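Local structure of putative transcriptional regulator protein, LacI family (Rhizobium etli, 3MIZ) at residues Arg124-Arg129 against Ala200-Asn205; Arg132-Ile137 against Phe160-Asn165; Leu148-Phe153 against Leu167-Gly172. The protein probably binds cis-regulatory DNA and regulates transcription, most likely as a repressor of the LacI family. All coordinates share one frame; numbering follows the deposited sequence.

Interaction 1 of 3, residues Arg124-Arg129 against Ala200-Asn205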
loop_
_atom_site.group_PDB
_atom_site.type_symbol
_atom_site.label_atom_id
_atom_site.label_comp_id
_atom_site.label_asym_id
_atom_site.label_seq_id
_atom_site.Cartn_x
_atom_site.Cartn_y
_atom_site.Cartn_z
ATOM N N ARG A 124 23.199 -11.933 -10.190
ATOM C CA ARG A 124 23.784 -12.598 -11.360
ATOM C C ARG A 124 23.354 -11.879 -12.644
ATOM O O ARG A 124 24.113 -11.804 -13.621
ATOM C CB ARG A 124 23.331 -14.060 -11.428
ATOM C CG ARG A 124 23.860 -14.953 -10.307
ATOM C CD ARG A 124 23.171 -16.311 -10.348
ATOM N NE ARG A 124 23.282 -16.956 -11.658
ATOM C CZ ARG A 124 24.284 -17.750 -12.026
ATOM N NH1 ARG A 124 25.279 -18.010 -11.187
ATOM N NH2 ARG A 124 24.284 -18.298 -13.237
ATOM N N TYR A 125 22.126 -11.373 -12.646
ATOM C CA TYR A 125 21.590 -10.646 -13.795
ATOM C C TYR A 125 22.527 -9.484 -14.140
ATOM O O TYR A 125 22.907 -9.299 -15.297
ATOM C CB TYR A 125 20.184 -10.127 -13.468
ATOM C CG TYR A 125 19.587 -9.226 -14.528
ATOM C CD1 TYR A 125 19.840 -7.855 -14.528
ATOM C CD2 TYR A 125 18.778 -9.746 -15.535
ATOM C CE1 TYR A 125 19.301 -7.022 -15.505
ATOM C CE2 TYR A 125 18.232 -8.920 -16.520
ATOM C CZ TYR A 125 18.497 -7.562 -16.499
ATOM O OH TYR A 125 17.959 -6.746 -17.469
ATOM N N LEU A 126 22.904 -8.714 -13.126
ATOM C CA LEU A 126 23.801 -7.589 -13.324
ATOM C C LEU A 126 25.194 -8.054 -13.750
ATOM O O LEU A 126 25.780 -7.491 -14.673
ATOM C CB LEU A 126 23.883 -6.757 -12.043
ATOM C CG LEU A 126 22.583 -6.014 -11.719
ATOM C CD1 LEU A 126 22.664 -5.359 -10.350
ATOM C CD2 LEU A 126 22.320 -4.959 -12.812
ATOM N N LEU A 127 25.714 -9.087 -13.088
ATOM C CA LEU A 127 27.045 -9.623 -13.405
ATOM C C LEU A 127 27.147 -10.109 -14.847
ATOM O O LEU A 127 28.186 -9.946 -15.498
ATOM C CB LEU A 127 27.394 -10.778 -12.458
ATOM C CG LEU A 127 27.460 -10.413 -10.975
ATOM C CD1 LEU A 127 27.697 -11.668 -10.129
ATOM C CD2 LEU A 127 28.578 -9.398 -10.760
ATOM N N GLU A 128 26.077 -10.717 -15.347
ATOM C CA GLU A 128 26.077 -11.207 -16.717
ATOM C C GLU A 128 25.891 -10.040 -17.684
ATOM O O GLU A 128 26.017 -10.207 -18.899
ATOM C CB GLU A 128 24.964 -12.239 -16.913
ATOM C CG GLU A 128 25.025 -13.387 -15.915
ATOM C CD GLU A 128 23.983 -14.459 -16.179
ATOM O OE1 GLU A 128 22.803 -14.110 -16.398
ATOM O OE2 GLU A 128 24.345 -15.655 -16.162
ATOM N N ARG A 129 25.593 -8.863 -17.139
ATOM C CA ARG A 129 25.397 -7.668 -17.957
ATOM C C ARG A 129 26.569 -6.686 -17.852
ATOM O O ARG A 129 26.384 -5.474 -17.986
ATOM C CB ARG A 129 24.096 -6.949 -17.575
ATOM C CG ARG A 129 22.819 -7.782 -17.707
ATOM C CD ARG A 129 22.613 -8.290 -19.114
ATOM N NE ARG A 129 21.279 -8.859 -19.322
ATOM C CZ ARG A 129 20.796 -9.921 -18.683
ATOM N NH1 ARG A 129 21.526 -10.555 -17.773
ATOM N NH2 ARG A 129 19.585 -10.371 -18.979
ATOM N N ALA A 200 25.996 0.073 -11.333
ATOM C CA ALA A 200 24.696 -0.502 -11.030
ATOM C C ALA A 200 24.459 -0.400 -9.528
ATOM O O ALA A 200 25.400 -0.495 -8.733
ATOM C CB ALA A 200 24.635 -1.975 -11.476
ATOM N N ILE A 201 23.209 -0.171 -9.146
ATOM C CA ILE A 201 22.861 -0.081 -7.729
ATOM C C ILE A 201 21.640 -0.947 -7.491
ATOM O O ILE A 201 20.633 -0.848 -8.202
ATOM C CB ILE A 201 22.539 1.367 -7.273
ATOM C CG1 ILE A 201 23.811 2.219 -7.294
ATOM C CG2 ILE A 201 21.994 1.355 -5.821
ATOM C CD1 ILE A 201 23.592 3.675 -6.910
HETATM N N MSE A 202 21.750 -1.821 -6.505
HETATM C CA MSE A 202 20.651 -2.702 -6.164
HETATM C C MSE A 202 19.989 -2.088 -4.960
HETATM O O MSE A 202 20.650 -1.807 -3.960
HETATM C CB MSE A 202 21.161 -4.100 -5.822
HETATM C CG MSE A 202 21.699 -4.859 -7.009
HETATM SE SE MSE A 202 22.109 -6.680 -6.539
HETATM C CE MSE A 202 20.337 -7.398 -6.447
ATOM N N SER A 203 18.686 -1.859 -5.073
ATOM C CA SER A 203 17.917 -1.270 -3.991
ATOM C C SER A 203 17.364 -2.360 -3.081
ATOM O O SER A 203 16.863 -3.389 -3.558
ATOM C CB SER A 203 16.763 -0.444 -4.573
ATOM O OG SER A 203 16.008 0.172 -3.546
ATOM N N GLY A 204 17.448 -2.124 -1.772
ATOM C CA GLY A 204 16.942 -3.083 -0.803
ATOM C C GLY A 204 15.590 -3.589 -1.251
ATOM O O GLY A 204 15.326 -4.791 -1.202
ATOM N N ASN A 205 14.729 -2.667 -1.671
ATOM C CA ASN A 205 13.409 -3.013 -2.196
ATOM C C ASN A 205 12.928 -1.930 -3.165
ATOM O O ASN A 205 13.577 -0.889 -3.324
ATOM C CB ASN A 205 12.376 -3.243 -1.077
ATOM C CG ASN A 205 12.025 -1.980 -0.310
ATOM O OD1 ASN A 205 12.411 -0.875 -0.682
ATOM N ND2 ASN A 205 11.276 -2.149 0.778
#
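Leu126 reaches from its helix onto strand 200-203 with both methyl groups, meeting two residues on the same side of the strand. Both methyls reach Ala200 CB, Leu126 CD2 at 4.0 Å and Leu126 CD1 at 4.1 Å, and the alanine CB itself points toward the helix. CD1 also meets Met202, lying 3.5 Å from its CG, a snug approach for two aliphatic carbons, while SE of this selenomethionine is farther, 4.1 Å from Leu126 CD1. The leucine and selenomethionine side chains run alongside each other but in opposing senses, the CD1 methyl resting against the flank of the Met202 chain at CG. Met202 makes this possible by running CG back beside its own backbone N (chi1 -70°), which brings its end nearer to the helix than its CB bond alone would suggest. All three touching residues are buried.

This is helix-on-sheet packing in the periplasmic-binding-protein-like domain: helix 115-127 lies against one face of the mixed sheet, and strand 200-203 sits within that sheet between 134-138 and 228-230. Ala200 and Met202 both pair through their backbones with Gly135 of the former strand. Val230 of the latter touches Leu126 and Met202, and Phe153 of helix 144-160 packs on Met202. Ile201, between the two contact residues, points its CB away from the helix, and Ser203 packs on helix 206-217.

At the far end the strand gives way to a short loop, where Ser203 OG donates to Asn205 O over 2.7 Å, tilted 21° from the carbonyl plane. Asn205 is the N-cap of the following helix, its OD1 accepting the backbone N-H of Met208.

Interaction 2 of 3, residues Arg132-Ile137 against Phe160-Asn165; sequences RRIGYI and FGLTEN
The helix-to-strand turn of a beta-alpha-beta unit, just after helix 144-160, brings Phe160 and Leu162 against Arg132, which leads into strand 134-138. Phe160 presents its ring edge to the flat side of the guanidinium: Phe160 CZ stands over the centre of the group, 3.8 Å from Arg132 CZ, with the two planes 67° apart. Arg132 bends at chi2 (-75°), which lays its chain across Leu162, Arg132 CD being 3.8 Å from Leu162 CD2. The other leucine methyl, CD1, comes 3.3 Å from the backbone oxygen of Arg132 and lies more loosely, at 4.4 Å, from Ile134 CG1. Between the two hydrophobic residues Gly161 leaves the helix with positive phi, 136°, where a CB would jam against the Phe160 carbonyl oxygen.

The guanidinium has a polar partner too: NH1 is hydrogen-bonded to Leu127 O. The Leu127 side chain in turn packs on both Phe160 and Leu162, and Thr157 of helix 144-160 touches Leu162. The turn thus sits at the N-terminal end of strand 134-138, which runs between strands 167-174 and 200-203, and here helices 115-127 and 144-160 come together.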
loop_
_atom_site.group_PDB
_atom_site.type_symbol
_atom_site.label_atom_id
_atom_site.label_comp_id
_atom_site.label_asym_id
_atom_site.label_seq_id
_atom_site.Cartn_x
_atom_site.Cartn_y
_atom_site.Cartn_z
ATOM N N ARG A 132 30.598 -4.549 -12.721
ATOM C CA ARG A 132 31.646 -5.052 -11.844
ATOM C C ARG A 132 31.785 -4.208 -10.582
ATOM O O ARG A 132 32.339 -4.667 -9.580
ATOM C CB ARG A 132 32.969 -5.097 -12.613
ATOM C CG ARG A 132 32.906 -5.934 -13.892
ATOM C CD ARG A 132 32.908 -7.422 -13.592
ATOM N NE ARG A 132 32.933 -8.252 -14.797
ATOM C CZ ARG A 132 31.850 -8.670 -15.445
ATOM N NH1 ARG A 132 30.641 -8.335 -15.009
ATOM N NH2 ARG A 132 31.970 -9.439 -16.527
ATOM N N ARG A 133 31.304 -2.970 -10.648
ATOM C CA ARG A 133 31.304 -2.071 -9.496
ATOM C C ARG A 133 29.813 -1.944 -9.179
ATOM O O ARG A 133 29.096 -1.196 -9.848
ATOM C CB ARG A 133 31.859 -0.693 -9.859
ATOM C CG ARG A 133 33.325 -0.656 -10.245
ATOM C CD ARG A 133 33.725 0.778 -10.570
ATOM N NE ARG A 133 35.153 0.929 -10.835
ATOM C CZ ARG A 133 35.728 2.079 -11.172
ATOM N NH1 ARG A 133 34.995 3.179 -11.286
ATOM N NH2 ARG A 133 37.035 2.132 -11.394
ATOM N N ILE A 134 29.348 -2.684 -8.176
ATOM C CA ILE A 134 27.930 -2.683 -7.818
ATOM C C ILE A 134 27.641 -2.093 -6.445
ATOM O O ILE A 134 28.378 -2.329 -5.490
ATOM C CB ILE A 134 27.365 -4.123 -7.823
ATOM C CG1 ILE A 134 27.766 -4.846 -9.111
ATOM C CG2 ILE A 134 25.850 -4.086 -7.658
ATOM C CD1 ILE A 134 27.178 -4.244 -10.342
ATOM N N GLY A 135 26.554 -1.330 -6.356
ATOM C CA GLY A 135 26.166 -0.741 -5.089
ATOM C C GLY A 135 24.947 -1.466 -4.551
ATOM O O GLY A 135 24.175 -2.047 -5.312
ATOM N N TYR A 136 24.777 -1.453 -3.235
ATOM C CA TYR A 136 23.634 -2.101 -2.610
ATOM C C TYR A 136 23.224 -1.252 -1.408
ATOM O O TYR A 136 24.014 -1.049 -0.487
ATOM C CB TYR A 136 24.003 -3.517 -2.144
ATOM C CG TYR A 136 22.817 -4.319 -1.652
ATOM C CD1 TYR A 136 22.089 -5.139 -2.520
ATOM C CD2 TYR A 136 22.371 -4.195 -0.335
ATOM C CE1 TYR A 136 20.935 -5.810 -2.086
ATOM C CE2 TYR A 136 21.221 -4.856 0.107
ATOM C CZ TYR A 136 20.507 -5.657 -0.775
ATOM O OH TYR A 136 19.352 -6.272 -0.350
ATOM N N ILE A 137 22.004 -0.727 -1.431
ATOM C CA ILE A 137 21.519 0.073 -0.318
ATOM C C ILE A 137 20.536 -0.809 0.443
ATOM O O ILE A 137 19.476 -1.200 -0.070
ATOM C CB ILE A 137 20.875 1.381 -0.811
ATOM C CG1 ILE A 137 21.894 2.164 -1.651
ATOM C CG2 ILE A 137 20.472 2.236 0.370
ATOM C CD1 ILE A 137 21.403 3.524 -2.109
ATOM N N PHE A 160 31.362 -15.052 -8.067
ATOM C CA PHE A 160 31.643 -14.601 -9.427
ATOM C C PHE A 160 33.088 -14.133 -9.540
ATOM O O PHE A 160 33.729 -14.319 -10.574
ATOM C CB PHE A 160 30.716 -13.447 -9.820
ATOM C CG PHE A 160 30.933 -12.952 -11.226
ATOM C CD1 PHE A 160 30.437 -13.662 -12.312
ATOM C CD2 PHE A 160 31.651 -11.789 -11.462
ATOM C CE1 PHE A 160 30.654 -13.217 -13.618
ATOM C CE2 PHE A 160 31.876 -11.334 -12.763
ATOM C CZ PHE A 160 31.377 -12.049 -13.841
ATOM N N GLY A 161 33.598 -13.512 -8.481
ATOM C CA GLY A 161 34.973 -13.055 -8.525
ATOM C C GLY A 161 35.201 -11.664 -7.979
ATOM O O GLY A 161 36.326 -11.323 -7.624
ATOM N N LEU A 162 34.148 -10.854 -7.910
ATOM C CA LEU A 162 34.289 -9.498 -7.394
ATOM C C LEU A 162 34.697 -9.532 -5.931
ATOM O O LEU A 162 34.404 -10.491 -5.217
ATOM C CB LEU A 162 32.976 -8.723 -7.536
ATOM C CG LEU A 162 32.404 -8.548 -8.945
ATOM C CD1 LEU A 162 31.169 -7.665 -8.875
ATOM C CD2 LEU A 162 33.452 -7.927 -9.865
ATOM N N THR A 163 35.372 -8.479 -5.487
ATOM C CA THR A 163 35.813 -8.396 -4.104
ATOM C C THR A 163 35.026 -7.314 -3.391
ATOM O O THR A 163 34.459 -6.427 -4.028
ATOM C CB THR A 163 37.309 -8.039 -4.002
ATOM O OG1 THR A 163 37.498 -6.667 -4.374
ATOM C CG2 THR A 163 38.133 -8.931 -4.923
ATOM N N GLU A 164 35.003 -7.384 -2.065
ATOM C CA GLU A 164 34.286 -6.404 -1.268
ATOM C C GLU A 164 34.678 -4.997 -1.715
ATOM O O GLU A 164 33.909 -4.046 -1.564
ATOM C CB GLU A 164 34.617 -6.595 0.216
ATOM C CG GLU A 164 33.582 -6.012 1.167
ATOM C CD GLU A 164 32.220 -6.668 1.009
ATOM O OE1 GLU A 164 31.555 -6.430 -0.021
ATOM O OE2 GLU A 164 31.821 -7.434 1.911
ATOM N N ASN A 165 35.872 -4.881 -2.288
ATOM C CA ASN A 165 36.391 -3.597 -2.750
ATOM C C ASN A 165 35.684 -3.067 -4.005
ATOM O O ASN A 165 35.772 -1.877 -4.320
ATOM C CB ASN A 165 37.893 -3.720 -3.014
ATOM C CG ASN A 165 38.574 -2.375 -3.138
ATOM O OD1 ASN A 165 38.408 -1.670 -4.133
ATOM N ND2 ASN A 165 39.339 -2.007 -2.118
#

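Interaction 3 of 3, residues Leu148-Phe153 against Leu167-Gly172; sequences LRLDAF and LSISLG
Phe153 and Leu150 of helix 144-160 meet Leu167 and Ile169 of the strand that follows it, in the second half of a beta-alpha-beta crossover. Helix and strand segments run nearly antiparallel, at 167°, with their axes 11.8 Å apart, a spacing spanned by apolar side chains. Phe153 does most of the touching, with the outer end of its ring. Phe153 CZ is 3.9 Å from Leu167 CD1, which approaches obliquely, whereas Ile169 comes to the rim near the ring plane, its CG1 4.1 Å from Phe153 CE2. Both aliphatic chains lie alongside the phenylalanine, growing out from the strand as it grows out from the helix. One turn earlier Leu150 adds a methyl-to-methyl contact, CD1 to Ile169 CG2 at 4.1 Å. Ile169 therefore uses its two branches separately, CG1 for the ring and CG2 for the leucine.

With chi1 at 177°, the Phe153 side chain extends from the helix toward the sheet. Cutting this side chain back to alanine is likely to leave Leu167 without its partner on the helix and to open a gap beside Ile169 CG1. Farther out, the ring also meets that of Tyr136 on the central strand, their planes about 25° apart, and Thr123 of helix 115-127 is in contact with the Phe153 side chain as well.

Strand 167-174 is held in place by backbone hydrogen bonds: Ser168 N pairs with Ile134 O and Ser168 O with Tyr136 N. Ser168 points its CB away from the helix, and its OG is hydrogen-bonded to Gln194. On the helix, Arg149 forms a salt bridge with Asp115 and a cation-pi contact with Phe232. Back at the ring, the end of the longer isoleucine branch completes the contact, Ile169 CD1 lying 4.1 Å from Phe153 CE2.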
loop_
_atom_site.group_PDB
_atom_site.type_symbol
_atom_site.label_atom_id
_atom_site.label_comp_id
_atom_site.label_asym_id
_atom_site.label_seq_id
_atom_site.Cartn_x
_atom_site.Cartn_y
_atom_site.Cartn_z
ATOM N N LEU A 148 18.815 -11.566 4.416
ATOM C CA LEU A 148 18.997 -12.687 3.494
ATOM C C LEU A 148 19.320 -12.201 2.083
ATOM O O LEU A 148 20.102 -12.824 1.380
ATOM C CB LEU A 148 17.745 -13.557 3.449
ATOM C CG LEU A 148 17.418 -14.291 4.750
ATOM C CD1 LEU A 148 16.140 -15.099 4.567
ATOM C CD2 LEU A 148 18.580 -15.197 5.124
ATOM N N ARG A 149 18.712 -11.097 1.665
ATOM C CA ARG A 149 18.983 -10.563 0.334
ATOM C C ARG A 149 20.425 -10.066 0.271
ATOM O O ARG A 149 21.097 -10.193 -0.757
ATOM C CB ARG A 149 18.014 -9.421 0.015
ATOM C CG ARG A 149 16.568 -9.872 0.025
ATOM C CD ARG A 149 15.597 -8.714 -0.111
ATOM N NE ARG A 149 14.232 -9.168 0.132
ATOM C CZ ARG A 149 13.163 -8.383 0.087
ATOM N NH1 ARG A 149 13.288 -7.091 -0.193
ATOM N NH2 ARG A 149 11.965 -8.896 0.325
ATOM N N LEU A 150 20.895 -9.506 1.380
ATOM C CA LEU A 150 22.259 -8.999 1.464
ATOM C C LEU A 150 23.237 -10.171 1.499
ATOM O O LEU A 150 24.314 -10.114 0.894
ATOM C CB LEU A 150 22.429 -8.132 2.714
ATOM C CG LEU A 150 23.859 -7.647 2.997
ATOM C CD1 LEU A 150 24.364 -6.763 1.848
ATOM C CD2 LEU A 150 23.875 -6.887 4.307
ATOM N N ASP A 151 22.864 -11.238 2.201
ATOM C CA ASP A 151 23.726 -12.417 2.265
ATOM C C ASP A 151 23.946 -12.933 0.845
ATOM O O ASP A 151 25.052 -13.337 0.478
ATOM C CB ASP A 151 23.085 -13.540 3.081
ATOM C CG ASP A 151 23.073 -13.269 4.579
ATOM O OD1 ASP A 151 23.876 -12.441 5.071
ATOM O OD2 ASP A 151 22.256 -13.918 5.267
ATOM N N ALA A 152 22.878 -12.924 0.054
ATOM C CA ALA A 152 22.932 -13.410 -1.324
ATOM C C ALA A 152 23.823 -12.530 -2.179
ATOM O O ALA A 152 24.628 -13.026 -2.960
ATOM C CB ALA A 152 21.538 -13.463 -1.921
ATOM N N PHE A 153 23.668 -11.223 -2.034
ATOM C CA PHE A 153 24.466 -10.275 -2.800
ATOM C C PHE A 153 25.946 -10.496 -2.510
ATOM O O PHE A 153 26.767 -10.561 -3.429
ATOM C CB PHE A 153 24.066 -8.845 -2.429
ATOM C CG PHE A 153 24.888 -7.788 -3.107
ATOM C CD1 PHE A 153 24.870 -7.653 -4.491
ATOM C CD2 PHE A 153 25.675 -6.919 -2.359
ATOM C CE1 PHE A 153 25.629 -6.661 -5.122
ATOM C CE2 PHE A 153 26.434 -5.926 -2.980
ATOM C CZ PHE A 153 26.409 -5.798 -4.363
ATOM N N LEU A 167 32.456 -3.428 -4.327
ATOM C CA LEU A 167 31.102 -3.130 -3.885
ATOM C C LEU A 167 30.978 -1.854 -3.056
ATOM O O LEU A 167 31.933 -1.398 -2.426
ATOM C CB LEU A 167 30.538 -4.300 -3.068
ATOM C CG LEU A 167 30.423 -5.728 -3.625
ATOM C CD1 LEU A 167 30.230 -5.714 -5.137
ATOM C CD2 LEU A 167 31.656 -6.507 -3.261
ATOM N N SER A 168 29.780 -1.281 -3.083
ATOM C CA SER A 168 29.454 -0.089 -2.313
ATOM C C SER A 168 28.191 -0.468 -1.551
ATOM O O SER A 168 27.093 -0.407 -2.101
ATOM C CB SER A 168 29.160 1.108 -3.222
ATOM O OG SER A 168 30.345 1.703 -3.721
ATOM N N ILE A 169 28.352 -0.869 -0.294
ATOM C CA ILE A 169 27.216 -1.272 0.521
ATOM C C ILE A 169 26.944 -0.231 1.594
ATOM O O ILE A 169 27.853 0.202 2.296
ATOM C CB ILE A 169 27.471 -2.649 1.177
ATOM C CG1 ILE A 169 27.814 -3.670 0.090
ATOM C CG2 ILE A 169 26.227 -3.102 1.952
ATOM C CD1 ILE A 169 28.186 -5.052 0.602
ATOM N N SER A 170 25.689 0.184 1.710
ATOM C CA SER A 170 25.321 1.190 2.700
ATOM C C SER A 170 23.935 0.939 3.263
ATOM O O SER A 170 23.081 0.363 2.593
ATOM C CB SER A 170 25.336 2.585 2.066
ATOM O OG SER A 170 26.560 2.846 1.390
ATOM N N LEU A 171 23.714 1.366 4.503
ATOM C CA LEU A 171 22.397 1.240 5.109
ATOM C C LEU A 171 21.581 2.386 4.537
ATOM O O LEU A 171 22.127 3.452 4.236
ATOM C CB LEU A 171 22.467 1.404 6.631
ATOM C CG LEU A 171 23.051 0.257 7.450
ATOM C CD1 LEU A 171 23.187 0.692 8.908
ATOM C CD2 LEU A 171 22.150 -0.957 7.328
ATOM N N GLY A 172 20.280 2.175 4.381
ATOM C CA GLY A 172 19.429 3.228 3.866
ATOM C C GLY A 172 18.419 3.646 4.918
ATOM O O GLY A 172 17.775 4.684 4.802
#

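In the fold
From the N terminus of this region, helix 115-127 comes first, and interaction 1 closes the longest loop, reaching strand 200-203 some seventy residues on. Interactions 2 and 3 both fall within that loop. They cross each other: segment 148-153 lies between the two halves of interaction 2, and 160-165 between those of interaction 3. Together these two brace the unit formed by strand 134-138, helix 144-160 and strand 167-174. Backbone pairing joins all three contacts through the sheet: Met202 N lies 2.7 Å from Gly135 O, and Tyr136 N is 2.8 Å from Ser168 O. Met202 SE packs on Phe153 CD1, linking interactions 1 and 3 between helix 144-160 and the sheet.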